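Local coordinates for 4-hydroxy-tetrahydrodipicolinate synthase (Methylacidiphilum fumariolicum SolV, PDB 6T3T), which probably catalyses the condensation of pyruvate with aspartate beta-semialdehyde to 4-hydroxy-tetrahydrodipicolinate, a step of lysine biosynthesis, at residues Glu58-Thr63 and Ile73-Gly78; His87-Ala92 and Asp98-Val103; Val103-Asn108 and Glu113-His118; Lys149-Val152 and Asn157-Gly160. All coordinates share one frame; numbering follows the deposited sequence.

Contact 1: residues Glu58-Thr63 and Ile73-Gly78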
loop_
_atom_site.group_PDB
_atom_site.type_symbol
_atom_site.label_atom_id
_atom_site.label_comp_id
_atom_site.label_asym_id
_atom_site.label_seq_id
_atom_site.Cartn_x
_atom_site.Cartn_y
_atom_site.Cartn_z
ATOM N N GLU A 58 -20.789 27.947 -16.521
ATOM C CA GLU A 58 -21.634 27.779 -17.705
ATOM C C GLU A 58 -22.117 26.340 -17.892
ATOM O O GLU A 58 -23.255 26.120 -18.323
ATOM C CB GLU A 58 -20.892 28.239 -18.957
ATOM C CG GLU A 58 -21.781 28.314 -20.187
ATOM C CD GLU A 58 -22.912 29.343 -20.040
ATOM O OE1 GLU A 58 -22.785 30.287 -19.219
ATOM O OE2 GLU A 58 -23.927 29.211 -20.755
ATOM N N LEU A 59 -21.272 25.351 -17.616
ATOM C CA LEU A 59 -21.720 23.966 -17.754
ATOM C C LEU A 59 -22.834 23.664 -16.767
ATOM O O LEU A 59 -23.833 23.016 -17.121
ATOM C CB LEU A 59 -20.550 23.001 -17.537
ATOM C CG LEU A 59 -19.758 22.563 -18.775
ATOM C CD1 LEU A 59 -18.343 22.182 -18.386
ATOM C CD2 LEU A 59 -20.442 21.392 -19.517
ATOM N N VAL A 60 -22.726 24.201 -15.545
ATOM C CA VAL A 60 -23.783 23.969 -14.571
ATOM C C VAL A 60 -25.062 24.678 -14.992
ATOM O O VAL A 60 -26.162 24.115 -14.897
ATOM C CB VAL A 60 -23.329 24.409 -13.174
ATOM C CG1 VAL A 60 -24.503 24.282 -12.163
ATOM C CG2 VAL A 60 -22.157 23.574 -12.772
ATOM N N ARG A 61 -24.935 25.894 -15.513
ATOM C CA ARG A 61 -26.109 26.634 -15.957
ATOM C C ARG A 61 -26.776 25.950 -17.140
ATOM O O ARG A 61 -28.007 25.840 -17.186
ATOM C CB ARG A 61 -25.735 28.075 -16.311
ATOM C CG ARG A 61 -26.937 29.002 -16.422
ATOM C CD ARG A 61 -26.491 30.432 -16.227
ATOM N NE ARG A 61 -25.144 30.583 -16.747
ATOM C CZ ARG A 61 -24.201 31.339 -16.188
ATOM N NH1 ARG A 61 -24.450 31.997 -15.054
ATOM N NH2 ARG A 61 -23.000 31.399 -16.756
ATOM N N LEU A 62 -25.979 25.525 -18.127
ATOM C CA LEU A 62 -26.538 24.850 -19.294
ATOM C C LEU A 62 -27.268 23.583 -18.899
ATOM O O LEU A 62 -28.352 23.297 -19.417
ATOM C CB LEU A 62 -25.432 24.490 -20.274
ATOM C CG LEU A 62 -24.931 25.633 -21.125
ATOM C CD1 LEU A 62 -23.569 25.239 -21.692
ATOM C CD2 LEU A 62 -25.948 25.936 -22.218
ATOM N N THR A 63 -26.666 22.800 -17.998
ATOM C CA THR A 63 -27.303 21.589 -17.505
ATOM C C THR A 63 -28.645 21.915 -16.857
ATOM O O THR A 63 -29.649 21.264 -17.145
ATOM C CB THR A 63 -26.375 20.859 -16.527
ATOM O OG1 THR A 63 -25.129 20.551 -17.174
ATOM C CG2 THR A 63 -27.024 19.568 -16.025
ATOM N N ILE A 73 -30.240 17.675 -10.203
ATOM C CA ILE A 73 -28.870 18.064 -10.491
ATOM C C ILE A 73 -28.140 18.272 -9.171
ATOM O O ILE A 73 -28.576 19.083 -8.337
ATOM C CB ILE A 73 -28.787 19.341 -11.334
ATOM C CG1 ILE A 73 -29.539 19.157 -12.652
ATOM C CG2 ILE A 73 -27.329 19.689 -11.574
ATOM C CD1 ILE A 73 -29.579 20.430 -13.477
ATOM N N PHE A 74 -27.040 17.541 -8.977
ATOM C CA PHE A 74 -26.105 17.811 -7.892
ATOM C C PHE A 74 -24.794 18.224 -8.537
ATOM O O PHE A 74 -24.077 17.385 -9.096
ATOM C CB PHE A 74 -25.934 16.610 -6.958
ATOM C CG PHE A 74 -27.059 16.456 -5.984
ATOM C CD1 PHE A 74 -28.329 16.097 -6.419
ATOM C CD2 PHE A 74 -26.865 16.720 -4.632
ATOM C CE1 PHE A 74 -29.385 15.954 -5.517
ATOM C CE2 PHE A 74 -27.925 16.590 -3.712
ATOM C CZ PHE A 74 -29.191 16.217 -4.164
ATOM N N ALA A 75 -24.504 19.520 -8.482
ATOM C CA ALA A 75 -23.345 20.080 -9.155
ATOM C C ALA A 75 -22.061 19.855 -8.357
ATOM O O ALA A 75 -22.032 20.014 -7.137
ATOM C CB ALA A 75 -23.568 21.575 -9.385
ATOM N N GLY A 76 -20.989 19.518 -9.061
ATOM C CA GLY A 76 -19.680 19.475 -8.445
ATOM C C GLY A 76 -19.121 20.857 -8.143
ATOM O O GLY A 76 -18.795 21.640 -9.045
ATOM N N THR A 77 -18.998 21.164 -6.851
ATOM C CA THR A 77 -18.518 22.467 -6.403
ATOM C C THR A 77 -17.390 22.337 -5.379
ATOM O O THR A 77 -17.156 23.259 -4.595
ATOM C CB THR A 77 -19.665 23.325 -5.844
ATOM O OG1 THR A 77 -20.258 22.708 -4.702
ATOM C CG2 THR A 77 -20.756 23.568 -6.920
ATOM N N GLY A 78 -16.709 21.208 -5.337
ATOM C CA GLY A 78 -15.622 21.061 -4.388
ATOM C C GLY A 78 -14.326 21.754 -4.802
ATOM O O GLY A 78 -14.079 22.120 -5.953
#
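Ile-73 and Thr-63 meet methyl to methyl where a helix of the TIM barrel rests on the strand that follows it: helix 53-67 and strand 72-76 are the last two elements of a beta-alpha-beta unit that begins with strand 38-40. Ile-73 has the most surface buried here. With chi1 at -58° and chi2 at 176° its longer branch runs out extended from the strand, so that CD1 lies 3.7 Å from Thr-63 CG2 and 3.8 Å from Thr-63 O. A long branched residue suits this place, because the two backbones are farther apart here, 8.0 Å between the CA atoms of Thr-63 and Ile-73. One turn back along the helix they draw together, and CA of Val-60 is 6.7 Å from CA of Ala-75. The single methyl of alanine fits that narrower gap: Val-60 straddles it with both branches, CG1 at 4.0 Å and CG2 at 4.2 Å from Ala-75 CB. Turned off this strand, Arg-61 and Glu-58 form a salt bridge with each other, and Leu-59 and Leu-62 pack on helix 21-32. Threonine can serve in the buried interface because its hydroxyl is satisfied within the helix. Thr-63 OG1 donates to Leu-59 O over 2.8 Å, and Thr-63 N reaches the same oxygen from the other face of its carbonyl plane.

Contact 2: residues His87-Ala92 and Asp98-Val103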
loop_
_atom_site.group_PDB
_atom_site.type_symbol
_atom_site.label_atom_id
_atom_site.label_comp_id
_atom_site.label_asym_id
_atom_site.label_seq_id
_atom_site.Cartn_x
_atom_site.Cartn_y
_atom_site.Cartn_z
ATOM N N HIS A 87 -17.590 29.647 -2.653
ATOM C CA HIS A 87 -17.983 30.511 -3.762
ATOM C C HIS A 87 -18.652 29.708 -4.861
ATOM O O HIS A 87 -19.735 30.069 -5.329
ATOM C CB HIS A 87 -16.761 31.265 -4.299
ATOM C CG HIS A 87 -17.063 32.160 -5.466
ATOM N ND1 HIS A 87 -17.789 33.329 -5.344
ATOM C CD2 HIS A 87 -16.742 32.056 -6.779
ATOM C CE1 HIS A 87 -17.900 33.903 -6.530
ATOM N NE2 HIS A 87 -17.278 33.149 -7.418
ATOM N N LEU A 88 -18.044 28.576 -5.243
ATOM C CA LEU A 88 -18.635 27.689 -6.247
ATOM C C LEU A 88 -19.998 27.184 -5.800
ATOM O O LEU A 88 -20.942 27.134 -6.598
ATOM C CB LEU A 88 -17.712 26.478 -6.508
ATOM C CG LEU A 88 -16.499 26.772 -7.385
ATOM C CD1 LEU A 88 -15.512 25.575 -7.435
ATOM C CD2 LEU A 88 -16.964 27.222 -8.783
ATOM N N THR A 89 -20.133 26.816 -4.529
ATOM C CA THR A 89 -21.429 26.316 -4.079
ATOM C C THR A 89 -22.486 27.410 -4.128
ATOM O O THR A 89 -23.625 27.169 -4.541
ATOM C CB THR A 89 -21.316 25.740 -2.673
ATOM O OG1 THR A 89 -20.368 24.664 -2.695
ATOM C CG2 THR A 89 -22.680 25.217 -2.204
ATOM N N LYS A 90 -22.126 28.631 -3.741
ATOM C CA LYS A 90 -23.118 29.694 -3.788
ATOM C C LYS A 90 -23.525 29.985 -5.219
ATOM O O LYS A 90 -24.704 30.225 -5.497
ATOM C CB LYS A 90 -22.573 30.933 -3.104
ATOM C CG LYS A 90 -22.646 30.808 -1.580
ATOM C CD LYS A 90 -21.673 31.754 -0.897
ATOM C CE LYS A 90 -21.932 31.822 0.584
ATOM N NZ LYS A 90 -22.163 33.233 1.000
ATOM N N GLU A 91 -22.576 29.923 -6.151
ATOM C CA GLU A 91 -22.938 30.139 -7.541
ATOM C C GLU A 91 -23.900 29.072 -8.035
ATOM O O GLU A 91 -24.862 29.382 -8.757
ATOM C CB GLU A 91 -21.689 30.201 -8.411
ATOM C CG GLU A 91 -20.856 31.427 -8.118
ATOM C CD GLU A 91 -21.636 32.720 -8.341
ATOM O OE1 GLU A 91 -22.345 32.823 -9.366
ATOM O OE2 GLU A 91 -21.549 33.628 -7.473
ATOM N N ALA A 92 -23.690 27.818 -7.626
ATOM C CA ALA A 92 -24.610 26.758 -8.033
ATOM C C ALA A 92 -25.992 26.986 -7.451
ATOM O O ALA A 92 -27.008 26.685 -8.093
ATOM C CB ALA A 92 -24.077 25.388 -7.599
ATOM N N ASP A 98 -30.354 21.256 -7.432
ATOM C CA ASP A 98 -30.960 20.605 -6.287
ATOM C C ASP A 98 -29.986 20.367 -5.140
ATOM O O ASP A 98 -30.443 20.195 -4.008
ATOM C CB ASP A 98 -31.569 19.286 -6.727
ATOM C CG ASP A 98 -32.527 19.470 -7.858
ATOM O OD1 ASP A 98 -33.564 20.140 -7.647
ATOM O OD2 ASP A 98 -32.205 19.023 -8.980
ATOM N N GLY A 99 -28.680 20.376 -5.396
ATOM C CA GLY A 99 -27.686 20.097 -4.369
ATOM C C GLY A 99 -26.297 20.123 -4.978
ATOM O O GLY A 99 -26.139 20.292 -6.184
ATOM N N VAL A 100 -25.274 19.894 -4.141
ATOM C CA VAL A 100 -23.895 19.928 -4.622
ATOM C C VAL A 100 -23.141 18.696 -4.147
ATOM O O VAL A 100 -23.479 18.088 -3.130
ATOM C CB VAL A 100 -23.106 21.197 -4.210
ATOM C CG1 VAL A 100 -23.612 22.420 -4.954
ATOM C CG2 VAL A 100 -23.112 21.410 -2.685
ATOM N N LEU A 101 -22.148 18.297 -4.941
ATOM C CA LEU A 101 -21.228 17.222 -4.593
ATOM C C LEU A 101 -19.882 17.840 -4.253
ATOM O O LEU A 101 -19.288 18.523 -5.088
ATOM C CB LEU A 101 -21.066 16.245 -5.758
ATOM C CG LEU A 101 -20.191 15.021 -5.536
ATOM C CD1 LEU A 101 -20.979 14.021 -4.699
ATOM C CD2 LEU A 101 -19.751 14.389 -6.860
ATOM N N LEU A 102 -19.379 17.569 -3.046
ATOM C CA LEU A 102 -18.155 18.197 -2.540
ATOM C C LEU A 102 -17.061 17.130 -2.376
ATOM O O LEU A 102 -17.074 16.354 -1.420
ATOM C CB LEU A 102 -18.421 18.919 -1.218
ATOM C CG LEU A 102 -19.423 20.101 -1.230
ATOM C CD1 LEU A 102 -19.755 20.582 0.198
ATOM C CD2 LEU A 102 -18.918 21.268 -2.079
ATOM N N VAL A 103 -16.122 17.085 -3.319
ATOM C CA VAL A 103 -14.964 16.211 -3.152
ATOM C C VAL A 103 -14.169 16.678 -1.944
ATOM O O VAL A 103 -14.102 17.883 -1.638
ATOM C CB VAL A 103 -14.086 16.231 -4.417
ATOM C CG1 VAL A 103 -13.351 17.587 -4.533
ATOM C CG2 VAL A 103 -13.074 15.063 -4.406
#
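Thr-89 OG1 is a buried hydroxyl gripped by two hydrogen bonds, one to Ala-85 O a turn earlier in its own helix and one to Thr-77 OG1, just past the end of strand 72-76. Having these partners, it can lie 3.7 Å from the methyl CD2 of Leu-102 and still be satisfied. The setting is a beta-alpha-beta unit of the TIM barrel, in which helix 82-95 lies on strand 99-103. Their short axes approach to 9.0 Å and run nearly antiparallel, at 157°. A chi1 of -60° sends OG1 of the threonine back beside the backbone N, where the carbonyl of the previous turn is available, and leaves CG2 to press between the branches of Val-100, 3.9 Å from CG2 and 4.0 Å from CG1, the two side chains crossing at about a right angle. CG1 of Val-100 also meets the CB of Ala-92, 4.0 Å away, so one valine touches residues of two successive helix turns. Alanine suits the place by letting the helix lie close. Val-100 points at the helix, and Leu-102, setting off to one side, brings CD2 in to Thr-89. Since the one polar atom of this interface finds its partners in the helix and the neighbouring loop, the hold between helix and strand is essentially van der Waals packing.

Contact 3: residues Val103-Asn108 and Glu113-His118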
loop_
_atom_site.group_PDB
_atom_site.type_symbol
_atom_site.label_atom_id
_atom_site.label_comp_id
_atom_site.label_asym_id
_atom_site.label_seq_id
_atom_site.Cartn_x
_atom_site.Cartn_y
_atom_site.Cartn_z
ATOM N N VAL A 103 -16.122 17.085 -3.319
ATOM C CA VAL A 103 -14.964 16.211 -3.152
ATOM C C VAL A 103 -14.169 16.678 -1.944
ATOM O O VAL A 103 -14.102 17.883 -1.638
ATOM C CB VAL A 103 -14.086 16.231 -4.417
ATOM C CG1 VAL A 103 -13.351 17.587 -4.533
ATOM C CG2 VAL A 103 -13.074 15.063 -4.406
ATOM N N SER A 104 -13.560 15.725 -1.235
ATOM C CA SER A 104 -12.682 16.138 -0.160
ATOM C C SER A 104 -11.479 16.864 -0.768
ATOM O O SER A 104 -11.105 16.604 -1.917
ATOM C CB SER A 104 -12.229 14.943 0.690
ATOM O OG SER A 104 -11.504 14.051 -0.093
ATOM N N PRO A 105 -10.910 17.834 -0.046
ATOM C CA PRO A 105 -9.703 18.510 -0.530
ATOM C C PRO A 105 -8.650 17.528 -1.015
ATOM O O PRO A 105 -8.389 16.502 -0.387
ATOM C CB PRO A 105 -9.223 19.285 0.702
ATOM C CG PRO A 105 -10.482 19.655 1.404
ATOM C CD PRO A 105 -11.433 18.463 1.173
ATOM N N TYR A 106 -8.090 17.827 -2.174
ATOM C CA TYR A 106 -7.035 17.048 -2.793
ATOM C C TYR A 106 -5.713 17.806 -2.626
ATOM O O TYR A 106 -5.696 19.038 -2.480
ATOM C CB TYR A 106 -7.365 16.815 -4.275
ATOM C CG TYR A 106 -7.899 18.084 -4.916
ATOM C CD1 TYR A 106 -7.034 19.109 -5.352
ATOM C CD2 TYR A 106 -9.260 18.313 -4.967
ATOM C CE1 TYR A 106 -7.536 20.293 -5.883
ATOM C CE2 TYR A 106 -9.770 19.478 -5.475
ATOM C CZ TYR A 106 -8.912 20.468 -5.929
ATOM O OH TYR A 106 -9.459 21.621 -6.424
ATOM N N TYR A 107 -4.621 17.045 -2.590
ATOM C CA TYR A 107 -3.240 17.543 -2.651
ATOM C C TYR A 107 -2.724 18.140 -1.331
ATOM O O TYR A 107 -1.596 17.838 -0.928
ATOM C CB TYR A 107 -3.075 18.575 -3.774
ATOM C CG TYR A 107 -1.633 19.057 -3.941
ATOM C CD1 TYR A 107 -0.631 18.185 -4.331
ATOM C CD2 TYR A 107 -1.290 20.386 -3.734
ATOM C CE1 TYR A 107 0.682 18.621 -4.492
ATOM C CE2 TYR A 107 0.016 20.834 -3.909
ATOM C CZ TYR A 107 0.995 19.938 -4.270
ATOM O OH TYR A 107 2.285 20.376 -4.440
ATOM N N ASN A 108 -3.508 18.988 -0.654
ATOM C CA ASN A 108 -2.972 19.580 0.576
ATOM C C ASN A 108 -3.169 18.691 1.795
ATOM O O ASN A 108 -2.633 19.011 2.859
ATOM C CB ASN A 108 -3.544 20.993 0.834
ATOM C CG ASN A 108 -5.045 21.083 0.642
ATOM O OD1 ASN A 108 -5.746 20.064 0.601
ATOM N ND2 ASN A 108 -5.551 22.321 0.493
ATOM N N GLU A 113 -9.690 16.839 11.359
ATOM C CA GLU A 113 -10.261 18.073 11.886
ATOM C C GLU A 113 -10.340 19.138 10.807
ATOM O O GLU A 113 -11.316 19.899 10.744
ATOM C CB GLU A 113 -9.435 18.559 13.081
ATOM C CG GLU A 113 -9.940 19.843 13.735
ATOM C CD GLU A 113 -11.369 19.735 14.293
ATOM O OE1 GLU A 113 -11.872 18.609 14.539
ATOM O OE2 GLU A 113 -12.001 20.799 14.490
ATOM N N GLY A 114 -9.315 19.212 9.950
ATOM C CA GLY A 114 -9.394 20.084 8.795
ATOM C C GLY A 114 -10.558 19.743 7.883
ATOM O O GLY A 114 -11.210 20.631 7.340
ATOM N N LEU A 115 -10.800 18.449 7.654
ATOM C CA LEU A 115 -11.934 18.048 6.826
ATOM C C LEU A 115 -13.261 18.443 7.468
ATOM O O LEU A 115 -14.171 18.944 6.792
ATOM C CB LEU A 115 -11.879 16.542 6.578
ATOM C CG LEU A 115 -10.779 16.127 5.607
ATOM C CD1 LEU A 115 -10.735 14.626 5.447
ATOM C CD2 LEU A 115 -10.951 16.802 4.272
ATOM N N PHE A 116 -13.376 18.232 8.774
ATOM C CA PHE A 116 -14.574 18.623 9.505
ATOM C C PHE A 116 -14.830 20.127 9.397
ATOM O O PHE A 116 -15.951 20.554 9.095
ATOM C CB PHE A 116 -14.454 18.193 10.973
ATOM C CG PHE A 116 -15.621 18.620 11.807
ATOM C CD1 PHE A 116 -16.799 17.882 11.806
ATOM C CD2 PHE A 116 -15.571 19.784 12.555
ATOM C CE1 PHE A 116 -17.892 18.290 12.555
ATOM C CE2 PHE A 116 -16.665 20.185 13.308
ATOM C CZ PHE A 116 -17.821 19.438 13.306
ATOM N N ARG A 117 -13.803 20.950 9.632
ATOM C CA ARG A 117 -13.972 22.398 9.480
ATOM C C ARG A 117 -14.268 22.789 8.037
ATOM O O ARG A 117 -15.062 23.702 7.791
ATOM C CB ARG A 117 -12.731 23.131 9.964
ATOM C CG ARG A 117 -12.471 22.972 11.443
ATOM C CD ARG A 117 -11.212 23.703 11.843
ATOM N NE ARG A 117 -10.778 23.326 13.191
ATOM C CZ ARG A 117 -11.204 23.918 14.297
ATOM N NH1 ARG A 117 -12.066 24.924 14.216
ATOM N NH2 ARG A 117 -10.776 23.508 15.482
ATOM N N HIS A 118 -13.622 22.128 7.069
ATOM C CA HIS A 118 -13.841 22.454 5.663
ATOM C C HIS A 118 -15.295 22.204 5.276
ATOM O O HIS A 118 -15.988 23.091 4.760
ATOM C CB HIS A 118 -12.899 21.620 4.793
ATOM C CG HIS A 118 -13.163 21.699 3.325
ATOM N ND1 HIS A 118 -12.638 22.696 2.530
ATOM C CD2 HIS A 118 -13.846 20.872 2.494
ATOM C CE1 HIS A 118 -12.996 22.485 1.275
ATOM N NE2 HIS A 118 -13.722 21.381 1.225
HETATM O O HOH W 1 -13.970 20.435 -1.441
#
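The loop leaving strand 99-103 at the C-terminal end of the TIM barrel carries Tyr-107, probably part of the catalytic proton relay, and it is braced on the next helix, 112-125, by Pro-105. The proline turns the CG-CD edge of its ring to one face of the His-118 imidazole, with CG over the ring centre in a CH-pi contact: CG stands 3.6 Å from the ring centroid, only 6° off the normal. Proline suits the place, having a rigid apolar ring with no side-chain donor to satisfy. Leu-115 and the proline slide past each other in opposite directions, Leu-115 CD2 lying 3.5 Å from Pro-105 CD and 4.2 Å from Ser-104 CB. Histidine gives an aromatic face and a polar edge together. Its ND1 is hydrogen-bonded to Thr-82 OG1, which helps to fix the ring's rotation. Farther along the loop, Tyr-107 OH bonds to Thr-44 OG1 of the second subunit, and its ring stacks with Tyr-106 of that subunit, so the braced loop reaches into the dimer interface. A water completes the join between loop and helix: it donates to Val-103 O at 2.6 Å and lies in the plane of the imidazole, 2.8 Å from His-118 NE2.

Contact 4: residues Lys149-Val152 and Asn157-Gly160; sequences KRLV and NIVG
Ile-158 opens the barrel strand 158-163 of this TIM-barrel enzyme and reaches out to the helix just before it, 145-154, using both of its branches. The strand goes on to Lys-162, the probable Schiff-base lysine. A chi1 of -59° sets CG1 of Ile-158 beside the backbone N and CG2 beside the carbonyl carbon, which parts the branches between Leu-151 and Val-152. The longer branch is fully extended, chi2 179°, and carries CD1 to 3.9 Å from Leu-151 O and 4.0 Å from Leu-151 CB. The shorter turns to Val-152, the CG2 atoms of the two residues standing 4.1 Å apart as the side chains cross obliquely. Two beta-branched residues suit so tight a turn from helix to strand, where the CA atoms of Val-152 and Ile-158 are 5.8 Å apart: their bulk sits close to the backbone. In Leu-151, CB is the side-chain atom nearest the isoleucine, while the branched end continues to Phe-116 and Phe-119 on helix 112-125. Leu-151 O, though beside a methyl, accepts a hydrogen bond from Asn-155 ND2. With CG1 of Val-152 anti to its own N at a chi1 of 172°, the other methyl, CG2, is placed 3.9 Å from Ile-158 O.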
loop_
_atom_site.group_PDB
_atom_site.type_symbol
_atom_site.label_atom_id
_atom_site.label_comp_id
_atom_site.label_asym_id
_atom_site.label_seq_id
_atom_site.Cartn_x
_atom_site.Cartn_y
_atom_site.Cartn_z
ATOM N N LYS A 149 -19.586 11.045 10.531
ATOM C CA LYS A 149 -20.622 11.030 11.561
ATOM C C LYS A 149 -20.751 12.392 12.233
ATOM O O LYS A 149 -21.859 12.924 12.364
ATOM C CB LYS A 149 -20.322 9.952 12.606
ATOM C CG LYS A 149 -21.458 9.769 13.624
ATOM C CD LYS A 149 -21.174 8.610 14.594
ATOM C CE LYS A 149 -20.604 9.094 15.907
ATOM N NZ LYS A 149 -20.753 8.066 16.987
ATOM N N ARG A 150 -19.616 12.999 12.610
ATOM C CA ARG A 150 -19.640 14.323 13.242
ATOM C C ARG A 150 -20.216 15.372 12.301
ATOM O O ARG A 150 -20.982 16.250 12.720
ATOM C CB ARG A 150 -18.223 14.754 13.661
ATOM C CG ARG A 150 -17.599 13.993 14.833
ATOM C CD ARG A 150 -16.077 14.278 14.973
ATOM N NE ARG A 150 -15.818 15.708 15.204
ATOM C CZ ARG A 150 -14.672 16.336 14.944
ATOM N NH1 ARG A 150 -13.630 15.676 14.426
ATOM N NH2 ARG A 150 -14.570 17.641 15.199
ATOM N N LEU A 151 -19.834 15.307 11.028
ATOM C CA LEU A 151 -20.335 16.264 10.049
ATOM C C LEU A 151 -21.861 16.205 9.961
ATOM O O LEU A 151 -22.521 17.233 9.791
ATOM C CB LEU A 151 -19.677 16.019 8.682
ATOM C CG LEU A 151 -18.236 16.540 8.473
ATOM C CD1 LEU A 151 -17.635 16.114 7.122
ATOM C CD2 LEU A 151 -18.128 18.091 8.648
ATOM N N VAL A 152 -22.435 15.007 10.039
ATOM C CA VAL A 152 -23.879 14.867 9.922
ATOM C C VAL A 152 -24.575 15.289 11.209
ATOM O O VAL A 152 -25.655 15.891 11.167
ATOM C CB VAL A 152 -24.223 13.433 9.503
ATOM C CG1 VAL A 152 -25.746 13.184 9.549
ATOM C CG2 VAL A 152 -23.659 13.192 8.116
ATOM N N ASN A 157 -27.832 19.648 6.513
ATOM C CA ASN A 157 -27.900 19.598 5.054
ATOM C C ASN A 157 -26.837 18.684 4.406
ATOM O O ASN A 157 -26.778 18.588 3.170
ATOM C CB ASN A 157 -27.804 20.997 4.439
ATOM C CG ASN A 157 -26.575 21.758 4.902
ATOM O OD1 ASN A 157 -26.105 21.583 6.025
ATOM N ND2 ASN A 157 -26.048 22.586 4.032
ATOM N N ILE A 158 -26.028 17.975 5.182
ATOM C CA ILE A 158 -25.160 16.936 4.627
ATOM C C ILE A 158 -25.942 15.617 4.649
ATOM O O ILE A 158 -26.066 14.978 5.693
ATOM C CB ILE A 158 -23.841 16.832 5.409
ATOM C CG1 ILE A 158 -23.107 18.189 5.352
ATOM C CG2 ILE A 158 -22.995 15.653 4.879
ATOM C CD1 ILE A 158 -21.808 18.220 6.113
ATOM N N VAL A 159 -26.400 15.169 3.478
ATOM C CA VAL A 159 -27.439 14.155 3.357
ATOM C C VAL A 159 -26.915 12.834 2.812
ATOM O O VAL A 159 -27.693 11.885 2.695
ATOM C CB VAL A 159 -28.608 14.648 2.479
ATOM C CG1 VAL A 159 -29.377 15.775 3.180
ATOM C CG2 VAL A 159 -28.114 15.129 1.118
ATOM N N GLY A 160 -25.648 12.751 2.423
ATOM C CA GLY A 160 -25.140 11.502 1.891
ATOM C C GLY A 160 -23.692 11.651 1.479
ATOM O O GLY A 160 -23.076 12.700 1.672
#

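How the contacts relate
Along the chain the four contacts follow in series, none enclosing or crossing another. Contact 1 closes the turn from helix 53-67 into strand 72-76, and contact 2 does the same for helix 82-95 and strand 99-103. These strands are neighbours in the barrel, joined by the bond from Leu-101 N to Ala-75 O, and Asp-98 OD2 takes the N-H of Ile-73. Val-103, shared by contacts 2 and 3, ends the strand and begins the loop of Tyr-107, probably part of the active site, that contact 3 fastens to helix 112-125. Beyond strand 130-134, contact 4 closes the turn from helix 145-154 into strand 158-163, and the Arg-150 to Glu-113 salt bridge ties its helix to that of contact 3.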